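Local coordinates for protein ribose transcriptional regulator (Enterococcus faecium DO, PDB 4RK1) that binds ribose between the two lobes of its sugar-binding domain and probably acts as a LacI-family repressor that regulates transcription, at residues B[58-61]-B[66-69]; B[77-82]-B[94-99]; B[179-184]-B[206-211]; B[160-165]-B[183-188]. All coordinates share one frame; numbering follows the deposited sequence. Where two conformers were deposited one is given.

Contact 1. Residues B[58-61]-B[66-69]; sequences ELTR and GFII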
loop_
_atom_site.group_PDB
_atom_site.type_symbol
_atom_site.label_atom_id
_atom_site.label_comp_id
_atom_site.label_asym_id
_atom_site.label_seq_id
_atom_site.Cartn_x
_atom_site.Cartn_y
_atom_site.Cartn_z
ATOM N N GLU B 58 -14.024 -3.436 21.334
ATOM C CA GLU B 58 -14.157 -4.767 20.764
ATOM C C GLU B 58 -12.834 -5.539 20.867
ATOM O O GLU B 58 -12.822 -6.685 21.291
ATOM C CB GLU B 58 -14.635 -4.672 19.309
ATOM C CG GLU B 58 -14.730 -5.996 18.561
ATOM C CD GLU B 58 -15.691 -7.004 19.187
ATOM O OE1 GLU B 58 -16.622 -6.600 19.920
ATOM O OE2 GLU B 58 -15.514 -8.216 18.934
ATOM N N LEU B 59 -11.731 -4.919 20.469
ATOM C CA LEU B 59 -10.437 -5.603 20.478
ATOM C C LEU B 59 -9.976 -5.950 21.893
ATOM O O LEU B 59 -9.403 -7.014 22.121
ATOM C CB LEU B 59 -9.388 -4.761 19.750
ATOM C CG LEU B 59 -9.567 -4.648 18.225
ATOM C CD1 LEU B 59 -8.377 -3.932 17.609
ATOM C CD2 LEU B 59 -9.744 -6.017 17.593
ATOM N N THR B 60 -10.253 -5.058 22.842
ATOM C CA THR B 60 -9.989 -5.323 24.252
ATOM C C THR B 60 -10.777 -6.534 24.737
ATOM O O THR B 60 -10.203 -7.414 25.374
ATOM C CB THR B 60 -10.286 -4.073 25.110
ATOM O OG1 THR B 60 -9.457 -2.994 24.659
ATOM C CG2 THR B 60 -10.001 -4.326 26.593
ATOM N N ARG B 61 -12.067 -6.601 24.392
ATOM C CA ARG B 61 -12.901 -7.771 24.719
ATOM C C ARG B 61 -12.359 -9.051 24.095
ATOM O O ARG B 61 -12.457 -10.115 24.691
ATOM C CB ARG B 61 -14.358 -7.571 24.285
ATOM C CG ARG B 61 -15.172 -6.674 25.213
ATOM C CD ARG B 61 -16.662 -6.799 24.934
ATOM N NE ARG B 61 -16.995 -6.296 23.603
ATOM C CZ ARG B 61 -17.384 -5.053 23.322
ATOM N NH1 ARG B 61 -17.517 -4.138 24.278
ATOM N NH2 ARG B 61 -17.648 -4.719 22.059
ATOM N N GLY B 66 -1.847 -5.839 23.735
ATOM C CA GLY B 66 -1.259 -4.500 23.727
ATOM C C GLY B 66 -1.546 -3.855 22.396
ATOM O O GLY B 66 -1.919 -4.548 21.456
ATOM N N PHE B 67 -1.392 -2.534 22.327
ATOM C CA PHE B 67 -1.722 -1.774 21.133
ATOM C C PHE B 67 -0.638 -0.799 20.715
ATOM O O PHE B 67 0.084 -0.262 21.539
ATOM C CB PHE B 67 -3.019 -0.995 21.336
ATOM C CG PHE B 67 -4.210 -1.866 21.546
ATOM C CD1 PHE B 67 -4.466 -2.421 22.797
ATOM C CD2 PHE B 67 -5.072 -2.149 20.503
ATOM C CE1 PHE B 67 -5.566 -3.236 22.999
ATOM C CE2 PHE B 67 -6.175 -2.966 20.703
ATOM C CZ PHE B 67 -6.425 -3.501 21.954
ATOM N N ILE B 68 -0.544 -0.576 19.408
ATOM C CA ILE B 68 0.297 0.456 18.851
ATOM C C ILE B 68 -0.629 1.344 18.043
ATOM O O ILE B 68 -1.262 0.890 17.100
ATOM C CB ILE B 68 1.398 -0.143 17.980
ATOM C CG1 ILE B 68 2.264 -1.085 18.832
ATOM C CG2 ILE B 68 2.229 0.962 17.350
ATOM C CD1 ILE B 68 3.229 -1.935 18.033
ATOM N N ILE B 69 -0.698 2.608 18.432
ATOM C CA ILE B 69 -1.748 3.511 18.006
ATOM C C ILE B 69 -1.141 4.699 17.282
ATOM O O ILE B 69 -0.479 5.544 17.899
ATOM C CB ILE B 69 -2.556 4.010 19.229
ATOM C CG1 ILE B 69 -3.108 2.810 20.012
ATOM C CG2 ILE B 69 -3.687 4.932 18.777
ATOM C CD1 ILE B 69 -3.841 3.174 21.288
#
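Leu59 and Phe67 meet at the rim of the phenylalanine ring: Leu59 CB lies near the ring plane, 3.8 Å from Phe67 CE2, so the leucine touches an edge and not a face. Its CD1 branch comes to 3.9 Å of the same Phe67 CE2, and the two side chains pass each other at a slant. The CB of each residue points at the opposing segment. Phe67 reaches the helix because its CG stands anti to the carbonyl carbon (chi1 -64°), which sends the ring out from strand 66-69 with its far end leading.

Thr60 crosses Phe67 at about a right angle, its OG1 4.1 Å from Phe67 CZ. At that distance the approach to the ring carbon is a van der Waals one; the hydroxyl's hydrogen bond goes to the backbone O of Leu56, one turn earlier in the helix. No hydrogen bond joins the two segments, and all three touching residues are buried. Within the helix and away from the ring, Arg61 NH2 makes a 3.0 Å salt bridge to Glu58 OE1, while Glu58 OE2 pairs with Arg62 and with Thr9 of the second subunit.

The contact packs helix 55-61 on the strand that follows it, a helix-to-strand step of the parallel sheet. Leu83 of helix 76-84 touches both Thr60 and Phe67, Phe90 of strand 90-93 also packs on Phe67, and Ile41 of the second subunit meets Leu59.

Contact 2. Residues B[77-82]-B[94-99]; sequences DAINEN and DQKKSE. With RIB (alpha-D-ribofuranose), chain K.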
loop_
_atom_site.group_PDB
_atom_site.type_symbol
_atom_site.label_atom_id
_atom_site.label_comp_id
_atom_site.label_asym_id
_atom_site.label_seq_id
_atom_site.Cartn_x
_atom_site.Cartn_y
_atom_site.Cartn_z
ATOM N N ASP B 77 -10.656 9.014 26.081
ATOM C CA ASP B 77 -11.712 8.299 26.806
ATOM C C ASP B 77 -11.735 6.812 26.460
ATOM O O ASP B 77 -11.830 5.965 27.345
ATOM C CB ASP B 77 -13.097 8.907 26.516
ATOM C CG ASP B 77 -13.284 10.285 27.141
ATOM O OD1 ASP B 77 -12.564 10.631 28.104
ATOM O OD2 ASP B 77 -14.162 11.031 26.658
ATOM N N ALA B 78 -11.659 6.497 25.170
ATOM C CA ALA B 78 -11.656 5.107 24.735
ATOM C C ALA B 78 -10.428 4.367 25.271
ATOM O O ALA B 78 -10.517 3.192 25.629
ATOM C CB ALA B 78 -11.712 5.020 23.216
ATOM N N ILE B 79 -9.288 5.055 25.331
ATOM C CA ILE B 79 -8.068 4.447 25.872
ATOM C C ILE B 79 -8.216 4.175 27.375
ATOM O O ILE B 79 -7.906 3.083 27.855
ATOM C CB ILE B 79 -6.830 5.320 25.580
ATOM C CG1 ILE B 79 -6.496 5.235 24.082
ATOM C CG2 ILE B 79 -5.632 4.849 26.404
ATOM C CD1 ILE B 79 -5.503 6.264 23.613
ATOM N N ASN B 80 -8.693 5.176 28.107
ATOM C CA ASN B 80 -8.922 5.026 29.547
ATOM C C ASN B 80 -9.907 3.916 29.855
ATOM O O ASN B 80 -9.632 3.037 30.667
ATOM C CB ASN B 80 -9.452 6.326 30.138
ATOM C CG ASN B 80 -8.402 7.411 30.194
ATOM O OD1 ASN B 80 -7.231 7.183 29.891
ATOM N ND2 ASN B 80 -8.816 8.600 30.586
ATOM N N GLU B 81 -11.048 3.946 29.175
ATOM C CA GLU B 81 -12.132 3.011 29.456
ATOM C C GLU B 81 -11.751 1.569 29.151
ATOM O O GLU B 81 -12.167 0.654 29.856
ATOM C CB GLU B 81 -13.388 3.409 28.662
ATOM C CG GLU B 81 -14.575 2.465 28.816
ATOM C CD GLU B 81 -15.058 2.351 30.252
ATOM O OE1 GLU B 81 -14.984 3.352 30.994
ATOM O OE2 GLU B 81 -15.516 1.259 30.639
ATOM N N ASN B 82 -10.944 1.363 28.114
ATOM C CA ASN B 82 -10.653 0.015 27.653
ATOM C C ASN B 82 -9.237 -0.451 27.968
ATOM O O ASN B 82 -9.047 -1.483 28.616
ATOM C CB ASN B 82 -10.948 -0.064 26.157
ATOM C CG ASN B 82 -12.418 0.186 25.850
ATOM O OD1 ASN B 82 -13.270 -0.637 26.175
ATOM N ND2 ASN B 82 -12.724 1.324 25.243
ATOM N N ASP B 94 3.047 9.030 15.563
ATOM C CA ASP B 94 2.520 9.572 14.326
ATOM C C ASP B 94 1.390 10.575 14.563
ATOM O O ASP B 94 1.657 11.622 15.153
ATOM C CB ASP B 94 2.134 8.443 13.361
ATOM C CG ASP B 94 2.179 8.897 11.919
ATOM O OD1 ASP B 94 3.263 9.320 11.466
ATOM O OD2 ASP B 94 1.131 8.872 11.259
ATOM N N GLN B 95 0.157 10.286 14.136
ATOM C CA GLN B 95 -0.938 11.253 14.281
ATOM C C GLN B 95 -1.552 11.276 15.689
ATOM O O GLN B 95 -2.318 12.182 16.012
ATOM C CB GLN B 95 -2.032 11.006 13.225
ATOM C CG GLN B 95 -1.504 10.958 11.792
ATOM C CD GLN B 95 -2.579 10.965 10.709
ATOM O OE1 GLN B 95 -3.759 11.154 10.975
ATOM N NE2 GLN B 95 -2.158 10.772 9.470
ATOM N N LYS B 96 -1.219 10.289 16.521
ATOM C CA LYS B 96 -1.813 10.172 17.863
ATOM C C LYS B 96 -1.049 10.977 18.924
ATOM O O LYS B 96 0.166 10.826 19.070
ATOM C CB LYS B 96 -1.858 8.699 18.274
ATOM C CG LYS B 96 -2.356 8.433 19.687
ATOM C CD LYS B 96 -3.842 8.748 19.820
ATOM C CE LYS B 96 -4.299 8.631 21.263
ATOM N NZ LYS B 96 -4.202 9.936 21.944
ATOM N N LYS B 97 -1.769 11.798 19.689
ATOM C CA LYS B 97 -1.163 12.621 20.737
ATOM C C LYS B 97 -0.711 11.762 21.912
ATOM O O LYS B 97 -1.222 10.663 22.120
ATOM C CB LYS B 97 -2.138 13.696 21.237
ATOM C CG LYS B 97 -3.307 13.179 22.068
ATOM C CD LYS B 97 -3.890 14.262 22.962
ATOM C CE LYS B 97 -4.952 13.687 23.888
ATOM N NZ LYS B 97 -5.080 14.446 25.164
ATOM N N SER B 98 0.232 12.281 22.681
ATOM C CA SER B 98 0.761 11.574 23.840
ATOM C C SER B 98 -0.316 11.340 24.899
ATOM O O SER B 98 -1.310 12.062 24.965
ATOM C CB SER B 98 1.983 12.307 24.414
ATOM O OG SER B 98 3.126 12.034 23.598
ATOM N N GLU B 99 -0.122 10.283 25.677
ATOM C CA GLU B 99 -1.065 9.863 26.707
ATOM C C GLU B 99 -0.246 9.481 27.924
ATOM O O GLU B 99 0.848 8.933 27.785
ATOM C CB GLU B 99 -1.861 8.636 26.243
ATOM C CG GLU B 99 -2.818 8.884 25.083
ATOM C CD GLU B 99 -4.058 9.666 25.484
ATOM O OE1 GLU B 99 -4.270 9.900 26.688
ATOM O OE2 GLU B 99 -4.827 10.051 24.582
HETATM O O5 RIB K . 2.191 9.564 4.399
HETATM C C5 RIB K . 1.150 9.505 5.383
HETATM C C4 RIB K . 1.443 10.538 6.378
HETATM O O4 RIB K . 0.465 10.528 7.432
HETATM C C3 RIB K . 2.833 10.113 6.826
HETATM O O3 RIB K . 3.676 11.208 6.522
HETATM C C2 RIB K . 2.646 9.776 8.290
HETATM O O2 RIB K . 3.619 10.383 9.124
HETATM C C1 RIB K . 1.170 10.095 8.608
HETATM O O1 RIB K . 1.022 11.004 9.682
HETATM O O HOH W 1 -5.164 8.262 28.781
#
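Ile79 meets Lys96 and Glu99 where helix 76-84 packs against the loop that follows strand 90-93, within the Rossmann-like alpha/beta lobe of a periplasmic-binding-protein fold. Ile79 has the most surface buried here. Its CD1 does all the touching, reaching tip to tip toward Lys96 CE at 3.5 Å and lying 4.0 Å from Glu99 OE2. Glu99 comes from the opposite direction, and its CG and CD also lie close to the methyl.

The charged ends pair beside this methyl. Lys96 NZ gives a 2.7 Å salt-bridged hydrogen bond to the anti lone pair of Glu99 OE2, and it also bonds to the backbone O of Lys97. Bends in the lysine chain at chi2 (69°) and chi4 (92°) turn NZ toward these two acceptors of its own loop. Thr76 provides a second partner for Glu99 OE2, which probably steadies the carboxylate.

The beginning of the same loop binds the sugar: Asp94 OD1 accepts from ribose O2 at 2.6 Å and Asp94 OD2 from ribose O1 at 2.7 Å. Between helix and loop, one water donates to Asn80 OD1 at 2.6 Å and to Glu99 OE1 at 2.8 Å.

Contact 3. Residues B[179-184]-B[206-211]; sequences ELLDSA and AGKSIP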
loop_
_atom_site.group_PDB
_atom_site.type_symbol
_atom_site.label_atom_id
_atom_site.label_comp_id
_atom_site.label_asym_id
_atom_site.label_seq_id
_atom_site.Cartn_x
_atom_site.Cartn_y
_atom_site.Cartn_z
ATOM N N GLU B 179 -5.537 24.370 -9.615
ATOM C CA GLU B 179 -5.219 25.502 -8.744
ATOM C C GLU B 179 -3.724 25.823 -8.762
ATOM O O GLU B 179 -3.335 26.986 -8.795
ATOM C CB GLU B 179 -5.668 25.227 -7.313
ATOM C CG GLU B 179 -7.179 25.247 -7.116
ATOM C CD GLU B 179 -7.588 24.800 -5.724
ATOM O OE1 GLU B 179 -6.695 24.608 -4.875
ATOM O OE2 GLU B 179 -8.800 24.636 -5.477
ATOM N N LEU B 180 -2.879 24.798 -8.746
ATOM C CA LEU B 180 -1.441 25.031 -8.810
ATOM C C LEU B 180 -1.062 25.738 -10.104
ATOM O O LEU B 180 -0.280 26.694 -10.094
ATOM C CB LEU B 180 -0.670 23.716 -8.693
ATOM C CG LEU B 180 0.849 23.823 -8.831
ATOM C CD1 LEU B 180 1.449 24.593 -7.670
ATOM C CD2 LEU B 180 1.455 22.428 -8.938
ATOM N N LEU B 181 -1.604 25.256 -11.219
ATOM C CA LEU B 181 -1.295 25.832 -12.535
ATOM C C LEU B 181 -1.760 27.291 -12.653
ATOM O O LEU B 181 -1.132 28.094 -13.331
ATOM C CB LEU B 181 -1.915 24.987 -13.643
ATOM C CG LEU B 181 -1.315 23.585 -13.802
ATOM C CD1 LEU B 181 -2.226 22.707 -14.630
ATOM C CD2 LEU B 181 0.080 23.639 -14.413
ATOM N N ASP B 182 -2.848 27.628 -11.979
ATOM C CA ASP B 182 -3.343 29.004 -11.992
ATOM C C ASP B 182 -2.624 29.936 -11.009
ATOM O O ASP B 182 -2.837 31.149 -11.034
ATOM C CB ASP B 182 -4.859 29.016 -11.754
ATOM C CG ASP B 182 -5.640 28.613 -12.994
ATOM O OD1 ASP B 182 -5.095 28.725 -14.116
ATOM O OD2 ASP B 182 -6.792 28.174 -12.852
ATOM N N SER B 183 -1.763 29.385 -10.159
ATOM C CA SER B 183 -0.998 30.200 -9.216
ATOM C C SER B 183 0.305 30.645 -9.849
ATOM O O SER B 183 0.664 30.202 -10.944
ATOM C CB SER B 183 -0.703 29.403 -7.937
ATOM O OG SER B 183 0.362 28.479 -8.144
ATOM N N ALA B 184 1.032 31.499 -9.137
ATOM C CA ALA B 184 2.379 31.893 -9.549
ATOM C C ALA B 184 3.478 31.010 -8.916
ATOM O O ALA B 184 4.655 31.332 -9.017
ATOM C CB ALA B 184 2.620 33.356 -9.198
ATOM N N ALA B 206 -1.428 17.916 -17.987
ATOM C CA ALA B 206 -1.472 19.305 -18.453
ATOM C C ALA B 206 -0.306 19.664 -19.381
ATOM O O ALA B 206 -0.180 20.809 -19.796
ATOM C CB ALA B 206 -1.507 20.254 -17.266
ATOM N N GLY B 207 0.546 18.696 -19.705
ATOM C CA GLY B 207 1.664 18.933 -20.610
ATOM C C GLY B 207 2.846 19.617 -19.949
ATOM O O GLY B 207 3.712 20.153 -20.631
ATOM N N LYS B 208 2.900 19.589 -18.621
ATOM C CA LYS B 208 3.996 20.214 -17.897
ATOM C C LYS B 208 5.062 19.167 -17.568
ATOM O O LYS B 208 4.817 17.968 -17.689
ATOM C CB LYS B 208 3.479 20.891 -16.638
ATOM C CG LYS B 208 2.421 21.956 -16.883
ATOM C CD LYS B 208 2.933 23.099 -17.746
ATOM C CE LYS B 208 1.853 24.143 -17.971
ATOM N NZ LYS B 208 2.406 25.316 -18.697
ATOM N N SER B 209 6.246 19.642 -17.189
ATOM C CA SER B 209 7.402 18.783 -16.902
ATOM C C SER B 209 7.956 19.070 -15.514
ATOM O O SER B 209 7.889 20.199 -15.028
ATOM C CB SER B 209 8.515 19.010 -17.927
ATOM O OG SER B 209 8.158 18.513 -19.197
ATOM N N ILE B 210 8.519 18.037 -14.889
ATOM C CA ILE B 210 9.166 18.162 -13.582
ATOM C C ILE B 210 10.628 17.773 -13.800
ATOM O O ILE B 210 10.884 16.711 -14.370
ATOM C CB ILE B 210 8.484 17.236 -12.556
ATOM C CG1 ILE B 210 7.008 17.617 -12.407
ATOM C CG2 ILE B 210 9.170 17.303 -11.195
ATOM C CD1 ILE B 210 6.141 16.488 -11.901
ATOM N N PRO B 211 11.595 18.603 -13.403
ATOM C CA PRO B 211 11.420 19.846 -12.647
ATOM C C PRO B 211 11.342 21.150 -13.457
ATOM O O PRO B 211 11.282 22.230 -12.859
ATOM C CB PRO B 211 12.701 19.886 -11.810
ATOM C CG PRO B 211 13.718 19.303 -12.736
ATOM C CD PRO B 211 13.015 18.212 -13.489
#
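Leu180 O, at the end of the helix whose Leu181 meets Ala206 and Lys208, is gripped by two donors from one residue. Ser183 OG donates to it at 2.7 Å, tilted 18° from the carbonyl plane, and the backbone N of Ser183 does so at 3.1 Å. The pair ties the serine to the last helical turn just where the chain leaves the helix.

Across the contact, the two methyls of Leu181 divide the work. CD1 packs on Ala206 CB at 3.7 Å, whereas CD2 lies 3.8 Å from Lys208 CG and also touches Lys208 CE. Leucine and lysine run obliquely past one another, the lysine lending the aliphatic part of its chain. The bend at chi2 (-61°) carries the Lys208 chain beyond CG back along the leucine, so that CE too comes near CD2. No hydrogen bond spans the segments, so the evidence is for apolar packing at the surface. Leu203 and Tyr214 also touch Leu181, extending the apolar patch toward helix 193-205 and the loop before strand 215-218.

Between the two residues that Leu181 touches, Gly207 takes a positive phi of 79° and leaves the helical conformation. With two bonds back into the last turn, this end of helix 193-205 is a Schellman motif, set against the end of the neighbouring helix 177-182.

Contact 4. Residues B[160-165]-B[183-188]; sequences QLILLP and SAATGV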
loop_
_atom_site.group_PDB
_atom_site.type_symbol
_atom_site.label_atom_id
_atom_site.label_comp_id
_atom_site.label_asym_id
_atom_site.label_seq_id
_atom_site.Cartn_x
_atom_site.Cartn_y
_atom_site.Cartn_z
ATOM N N GLN B 160 3.044 34.741 0.898
ATOM C CA GLN B 160 3.542 34.383 -0.439
ATOM C C GLN B 160 3.596 32.844 -0.561
ATOM O O GLN B 160 4.123 32.289 -1.540
ATOM C CB GLN B 160 4.929 34.998 -0.635
ATOM C CG GLN B 160 5.415 35.110 -2.072
ATOM C CD GLN B 160 6.611 36.043 -2.200
ATOM O OE1 GLN B 160 6.579 37.177 -1.727
ATOM N NE2 GLN B 160 7.670 35.568 -2.834
ATOM N N LEU B 161 3.090 32.168 0.473
ATOM C CA LEU B 161 2.801 30.743 0.416
ATOM C C LEU B 161 1.468 30.580 -0.266
ATOM O O LEU B 161 0.489 31.161 0.181
ATOM C CB LEU B 161 2.648 30.143 1.813
ATOM C CG LEU B 161 3.819 29.425 2.458
ATOM C CD1 LEU B 161 3.383 28.950 3.837
ATOM C CD2 LEU B 161 4.282 28.262 1.591
ATOM N N ILE B 162 1.427 29.777 -1.324
ATOM C CA ILE B 162 0.164 29.410 -1.947
ATOM C C ILE B 162 -0.344 28.163 -1.231
ATOM O O ILE B 162 0.246 27.087 -1.345
ATOM C CB ILE B 162 0.325 29.149 -3.465
ATOM C CG1 ILE B 162 1.090 30.293 -4.147
ATOM C CG2 ILE B 162 -1.038 28.935 -4.117
ATOM C CD1 ILE B 162 0.543 31.675 -3.852
ATOM N N LEU B 163 -1.432 28.312 -0.486
ATOM C CA LEU B 163 -2.006 27.216 0.289
ATOM C C LEU B 163 -2.954 26.394 -0.567
ATOM O O LEU B 163 -3.953 26.912 -1.056
ATOM C CB LEU B 163 -2.756 27.763 1.509
ATOM C CG LEU B 163 -1.909 28.592 2.478
ATOM C CD1 LEU B 163 -2.753 29.101 3.641
ATOM C CD2 LEU B 163 -0.717 27.796 2.987
ATOM N N LEU B 164 -2.651 25.110 -0.736
ATOM C CA LEU B 164 -3.505 24.220 -1.522
ATOM C C LEU B 164 -3.965 23.027 -0.688
ATOM O O LEU B 164 -3.470 21.904 -0.870
ATOM C CB LEU B 164 -2.775 23.760 -2.784
ATOM C CG LEU B 164 -2.264 24.861 -3.707
ATOM C CD1 LEU B 164 -1.468 24.254 -4.845
ATOM C CD2 LEU B 164 -3.406 25.695 -4.262
ATOM N N PRO B 165 -4.906 23.265 0.244
ATOM C CA PRO B 165 -5.452 22.167 1.034
ATOM C C PRO B 165 -6.248 21.197 0.164
ATOM O O PRO B 165 -6.907 21.615 -0.780
ATOM C CB PRO B 165 -6.357 22.865 2.052
ATOM C CG PRO B 165 -6.710 24.162 1.422
ATOM C CD PRO B 165 -5.533 24.557 0.582
ATOM N N SER B 183 -1.763 29.385 -10.159
ATOM C CA SER B 183 -0.998 30.200 -9.216
ATOM C C SER B 183 0.305 30.645 -9.849
ATOM O O SER B 183 0.664 30.202 -10.944
ATOM C CB SER B 183 -0.703 29.403 -7.937
ATOM O OG SER B 183 0.362 28.479 -8.144
ATOM N N ALA B 184 1.032 31.499 -9.137
ATOM C CA ALA B 184 2.379 31.893 -9.549
ATOM C C ALA B 184 3.478 31.010 -8.916
ATOM O O ALA B 184 4.655 31.332 -9.017
ATOM C CB ALA B 184 2.620 33.356 -9.198
ATOM N N ALA B 185 3.111 29.900 -8.282
ATOM C CA ALA B 185 4.115 29.056 -7.618
ATOM C C ALA B 185 5.056 28.417 -8.628
ATOM O O ALA B 185 4.635 28.017 -9.714
ATOM C CB ALA B 185 3.442 27.995 -6.761
ATOM N N THR B 186 6.346 28.383 -8.287
ATOM C CA THR B 186 7.350 27.666 -9.073
ATOM C C THR B 186 7.880 26.412 -8.361
ATOM O O THR B 186 8.446 25.520 -9.004
ATOM C CB THR B 186 8.551 28.572 -9.408
ATOM O OG1 THR B 186 9.189 28.999 -8.200
ATOM C CG2 THR B 186 8.111 29.796 -10.216
ATOM N N GLY B 187 7.721 26.364 -7.039
ATOM C CA GLY B 187 8.127 25.207 -6.231
ATOM C C GLY B 187 6.961 24.716 -5.394
ATOM O O GLY B 187 6.039 25.483 -5.090
ATOM N N VAL B 188 6.991 23.434 -5.037
ATOM C CA VAL B 188 5.894 22.804 -4.303
ATOM C C VAL B 188 6.429 21.910 -3.190
ATOM O O VAL B 188 7.294 21.065 -3.435
ATOM C CB VAL B 188 5.008 21.923 -5.213
ATOM C CG1 VAL B 188 3.806 21.385 -4.434
ATOM C CG2 VAL B 188 4.553 22.696 -6.443
#
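The first torsion of Ile162 places CG2 anti to the backbone N and CG1 beside it (chi1 -49°), and these two branches meet different residues of the opposing loop. CG2 approaches Ser183 CB at 3.9 Å, while CG1 faces Ala185 CB at 4.2 Å. In Ser183 the hydroxyl sits between the backbone N and the carbonyl carbon (chi1 78°), where OG can reach the chain ahead of it.

It is thus the carbon of Ser183, and not its oxygen, that packs on the isoleucine. OG accepts a hydrogen bond from the backbone N of Ala185 at 3.1 Å, and the N-H...O angle of 162° makes that bond nearly straight. This acceptor role is in addition to the bond OG gives to Leu180. One hydroxyl therefore joins the end of helix 177-182 to the loop two residues on, and the bond to Ala185 links the two residues that Ile162 touches. Ser183, Ala185 and Ile162 all direct CB toward the contact, and both close approaches are carbon to carbon; no hydrogen bond crosses between the segments.

Behind them, Leu180 packs on Ala185, and Ala129 of strand 128-133 touches that alanine too. Strand 128-133 lies between strands 161-166 and 187-190 in the parallel sheet, and Ile162 makes its backbone bonds with Ile128 and Leu130. The closure of Ser183 OG onto Ala185 N is an ST turn, here in the helix-to-strand connection of a parallel alpha/beta lobe.

The four contacts form two pairs on opposite sides of the chain's centre. Contacts 1 and 2, with centres 11 Å apart, touch directly: Ile69 CD1 lies 4.2 Å from Ile79 CD1, and strand 66-69 leads into helix 76-84. Contacts 3 and 4 lie 10 Å apart between centres and share Ser183 and Ala184; Leu180 CB also meets Leu164 CD1 at 4.0 Å. Between the pairs, the nearest atoms of contacts 2 and 4 remain about 15 Å apart. Ribose occupies the cleft between the lobes. Contact 2 supplies Asp94 and Gln95 from one side, while Asn139, Arg143, Asn192 and Asp220 also belong to the pocket.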